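Local coordinates for RagB/SusD domain protein (Flavobacterium johnsoniae, PDB 5J90) that binds chitin as a SusD homolog encoded in a polysaccharide utilization locus, probably at the outer membrane, at residues H128-T133 / E431-S437. Residues are numbered along the deposited sequence; the frame is centred on the assembly and turned at random.
Sequences HRMTDT and EGQEAWS
Two helical segments cross at 45°, their axes 10.8 Å apart. H128-T133 is near the end of helix 113-134. G432-S437 opens helix 432-442, with E431 at its N-cap. R129 faces Q433 (CA-CA 7.3 Å), and D132 faces S437 (7.0 Å). E431 is t, m; its OE2 accepts from Q433 N and its OE1 from E434 N, both at 3.0 Å. R129 (m, t, p) brings NH1 to 3.4 Å from E431 OE2, a salt bridge with a weak hydrogen bond; Q53 hydrogen-bonds both. This is buried, largely polar helix packing inside the helix-rich SusD-like fold. Q433 (t, p) has its CA-to-CB bond toward 128-133. Its NE2 gives a weak bond to T133 OG1 at 3.1 Å; OE1 hydrogen-bonds S57. T133 OG1 (chi1 m) donates to R129 O at 2.9 Å. W436 (chi1 t, chi2 48°) brings edge atom CZ3 to 3.9 Å from T133 OG1. H128 (chi1 p) hydrogen-bonds V124 O through ND1. One water oxygen bridges H128 NE2 (2.9 Å) and E434 OE1 (2.7 Å), another R129 NH1 (3.0 Å) and E431 OE1 (2.7 Å). A third joins D132 OD2 (2.8 Å), Q433 NE2 (3.1 Å) and S437 OG (2.8 Å); D132 and S437 are m. R213 salt-bridges D132 and E434; D132 OD1 hydrogen-bonds Y158 and W501.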
ATOM      1  N   HIS A 128      -1.424  18.429   7.816  1.00  7.44           N
ATOM      2  CA  HIS A 128      -1.956  17.305   7.035  1.00  8.29           C
ATOM      3  C   HIS A 128      -1.490  17.409   5.583  1.00  7.54           C
ATOM      4  O   HIS A 128      -1.217  16.400   4.930  1.00  7.34           O
ATOM      5  CB  HIS A 128      -3.491  17.146   7.145  1.00  7.69           C
ATOM      6  CG  HIS A 128      -4.275  18.020   6.204  1.00  6.43           C
ATOM      7  ND1 HIS A 128      -4.572  19.339   6.481  1.00  7.31           N
ATOM      8  CD2 HIS A 128      -4.812  17.764   4.985  1.00  7.67           C
ATOM      9  CE1 HIS A 128      -5.266  19.854   5.478  1.00  7.78           C
ATOM     10  NE2 HIS A 128      -5.428  18.919   4.559  1.00  7.96           N
ATOM     11  N   ARG A 129      -1.353  18.637   5.082  1.00  7.11           N
ATOM     12  CA  ARG A 129      -0.821  18.855   3.739  1.00  7.49           C
ATOM     13  C   ARG A 129       0.605  18.316   3.632  1.00  6.74           C
ATOM     14  O   ARG A 129       0.976  17.670   2.642  1.00  7.64           O
ATOM     15  CB  ARG A 129      -0.866  20.347   3.391  1.00  7.55           C
ATOM     16  CG  ARG A 129      -2.286  20.869   3.173  1.00  8.66           C
ATOM     17  CD  ARG A 129      -2.398  22.396   3.369  1.00  9.06           C
ATOM     18  NE  ARG A 129      -1.352  23.156   2.669  1.00  9.34           N
ATOM     19  CZ  ARG A 129      -1.404  23.534   1.394  1.00 10.11           C
ATOM     20  NH1 ARG A 129      -2.446  23.231   0.628  1.00 10.85           N
ATOM     21  NH2 ARG A 129      -0.402  24.228   0.862  1.00 11.38           N
ATOM     22  N   MET A 130       1.405  18.569   4.664  1.00  6.98           N
ATOM     23  CA  MET A 130       2.783  18.094   4.701  1.00  8.05           C
ATOM     24  C   MET A 130       2.869  16.571   4.625  1.00  6.65           C
ATOM     25  O   MET A 130       3.594  16.030   3.788  1.00  7.66           O
ATOM     26  CB  MET A 130       3.473  18.608   5.964  1.00  8.49           C
ATOM     27  CG  MET A 130       4.994  18.417   5.960  1.00  8.75           C
ATOM     28  SD  MET A 130       5.881  19.565   4.857  1.00  9.19           S
ATOM     29  CE  MET A 130       5.610  21.123   5.711  1.00  9.56           C
ATOM     30  N   THR A 131       2.130  15.871   5.481  1.00  7.54           N
ATOM     31  CA  THR A 131       2.194  14.415   5.412  1.00  7.14           C
ATOM     32  C   THR A 131       1.556  13.863   4.137  1.00  6.99           C
ATOM     33  O   THR A 131       2.028  12.869   3.580  1.00  6.92           O
ATOM     34  CB  THR A 131       1.637  13.720   6.675  1.00  7.15           C
ATOM     35  OG1 THR A 131       1.716  12.297   6.506  1.00  7.85           O
ATOM     36  CG2 THR A 131       0.179  14.075   6.909  1.00  7.62           C
ATOM     37  N   ASP A 132       0.527  14.532   3.633  1.00  7.10           N
ATOM     38  CA  ASP A 132      -0.066  14.097   2.375  1.00  7.92           C
ATOM     39  C   ASP A 132       0.895  14.232   1.201  1.00  8.49           C
ATOM     40  O   ASP A 132       0.731  13.561   0.183  1.00 10.55           O
ATOM     41  CB  ASP A 132      -1.358  14.856   2.100  1.00  7.02           C
ATOM     42  CG  ASP A 132      -2.489  14.427   3.003  1.00  7.77           C
ATOM     43  OD1 ASP A 132      -2.362  13.415   3.729  1.00  7.90           O
ATOM     44  OD2 ASP A 132      -3.526  15.117   2.972  1.00  7.72           O
ATOM     45  N   THR A 133       1.905  15.090   1.342  1.00  7.74           N
ATOM     46  CA  THR A 133       2.903  15.298   0.301  1.00  7.99           C
ATOM     47  C   THR A 133       4.082  14.323   0.411  1.00  6.76           C
ATOM     48  O   THR A 133       4.503  13.751  -0.588  1.00  8.04           O
ATOM     49  CB  THR A 133       3.394  16.759   0.326  1.00  7.94           C
ATOM     50  OG1 THR A 133       2.284  17.619   0.029  1.00 10.21           O
ATOM     51  CG2 THR A 133       4.480  17.000  -0.695  1.00  9.12           C
ATOM     52  N   GLU A 431      -7.391  25.423  -5.367  1.00 10.77           N
ATOM     53  CA  GLU A 431      -6.593  24.782  -4.311  1.00  9.47           C
ATOM     54  C   GLU A 431      -6.129  23.361  -4.700  1.00 10.37           C
ATOM     55  O   GLU A 431      -6.757  22.349  -4.374  1.00  9.86           O
ATOM     56  CB  GLU A 431      -7.367  24.790  -2.987  1.00 10.92           C
ATOM     57  CG  GLU A 431      -6.488  24.787  -1.740  1.00 10.85           C
ATOM     58  CD  GLU A 431      -5.592  23.561  -1.662  1.00 10.04           C
ATOM     59  OE1 GLU A 431      -6.058  22.502  -1.179  1.00  9.90           O
ATOM     60  OE2 GLU A 431      -4.426  23.645  -2.100  1.00 10.58           O
ATOM     61  N   GLY A 432      -5.005  23.305  -5.395  1.00 10.90           N
ATOM     62  CA  GLY A 432      -4.562  22.072  -6.014  1.00  9.81           C
ATOM     63  C   GLY A 432      -4.156  20.944  -5.086  1.00  9.13           C
ATOM     64  O   GLY A 432      -4.227  19.788  -5.487  1.00  9.08           O
ATOM     65  N   GLN A 433      -3.743  21.255  -3.862  1.00  8.66           N
ATOM     66  CA  GLN A 433      -3.256  20.213  -2.960  1.00  8.78           C
ATOM     67  C   GLN A 433      -4.350  19.207  -2.593  1.00  7.90           C
ATOM     68  O   GLN A 433      -4.139  18.000  -2.705  1.00  8.33           O
ATOM     69  CB  GLN A 433      -2.623  20.843  -1.716  1.00  9.43           C
ATOM     70  CG  GLN A 433      -2.138  19.840  -0.666  1.00  9.31           C
ATOM     71  CD  GLN A 433      -0.962  18.984  -1.123  1.00  9.66           C
ATOM     72  OE1 GLN A 433      -0.207  19.346  -2.037  1.00 10.43           O
ATOM     73  NE2 GLN A 433      -0.801  17.838  -0.476  1.00 11.26           N
ATOM     74  N   GLU A 434      -5.519  19.688  -2.191  1.00  8.45           N
ATOM     75  CA  GLU A 434      -6.597  18.773  -1.855  1.00  8.17           C
ATOM     76  C   GLU A 434      -7.037  17.981  -3.084  1.00  7.98           C
ATOM     77  O   GLU A 434      -7.317  16.794  -2.993  1.00  8.79           O
ATOM     78  CB  GLU A 434      -7.769  19.534  -1.244  1.00  8.02           C
ATOM     79  CG  GLU A 434      -8.900  18.628  -0.750  1.00  9.46           C
ATOM     80  CD  GLU A 434      -8.448  17.570   0.244  1.00  9.11           C
ATOM     81  OE1 GLU A 434      -7.408  17.746   0.916  1.00  9.80           O
ATOM     82  OE2 GLU A 434      -9.149  16.545   0.371  1.00 10.16           O
ATOM     83  N   ALA A 435      -7.093  18.634  -4.243  1.00  7.80           N
ATOM     84  CA  ALA A 435      -7.482  17.946  -5.472  1.00  8.26           C
ATOM     85  C   ALA A 435      -6.505  16.833  -5.836  1.00  8.28           C
ATOM     86  O   ALA A 435      -6.922  15.761  -6.282  1.00  7.91           O
ATOM     87  CB  ALA A 435      -7.617  18.950  -6.634  1.00  8.76           C
ATOM     88  N   TRP A 436      -5.208  17.091  -5.656  1.00  7.36           N
ATOM     89  CA  TRP A 436      -4.170  16.074  -5.898  1.00  7.07           C
ATOM     90  C   TRP A 436      -4.321  14.892  -4.937  1.00  7.92           C
ATOM     91  O   TRP A 436      -4.212  13.729  -5.346  1.00  8.55           O
ATOM     92  CB  TRP A 436      -2.769  16.704  -5.786  1.00  7.65           C
ATOM     93  CG  TRP A 436      -1.602  15.756  -5.930  1.00  7.64           C
ATOM     94  CD1 TRP A 436      -1.414  14.810  -6.903  1.00  9.02           C
ATOM     95  CD2 TRP A 436      -0.449  15.698  -5.084  1.00  6.79           C
ATOM     96  NE1 TRP A 436      -0.216  14.154  -6.699  1.00  8.40           N
ATOM     97  CE2 TRP A 436       0.396  14.688  -5.592  1.00  7.11           C
ATOM     98  CE3 TRP A 436      -0.046  16.410  -3.945  1.00  8.14           C
ATOM     99  CZ2 TRP A 436       1.613  14.358  -4.985  1.00  8.77           C
ATOM    100  CZ3 TRP A 436       1.165  16.091  -3.348  1.00  8.51           C
ATOM    101  CH2 TRP A 436       1.981  15.075  -3.872  1.00  8.74           C
ATOM    102  N   SER A 437      -4.581  15.174  -3.666  1.00  8.03           N
ATOM    103  CA  SER A 437      -4.803  14.086  -2.712  1.00  8.67           C
ATOM    104  C   SER A 437      -6.046  13.258  -3.061  1.00  8.60           C
ATOM    105  O   SER A 437      -6.003  12.027  -3.050  1.00  8.31           O
ATOM    106  CB  SER A 437      -4.873  14.638  -1.291  1.00  8.22           C
ATOM    107  OG  SER A 437      -3.616  15.196  -0.948  1.00  8.03           O
TER
HETATM  108  O   HOH W   1      -5.227  19.105   1.700  1.00  8.81           O
HETATM  109  O   HOH W   2      -5.006  21.835   1.189  1.00  8.71           O
HETATM  110  O   HOH W   3      -3.376  17.119   1.076  1.00  9.13           O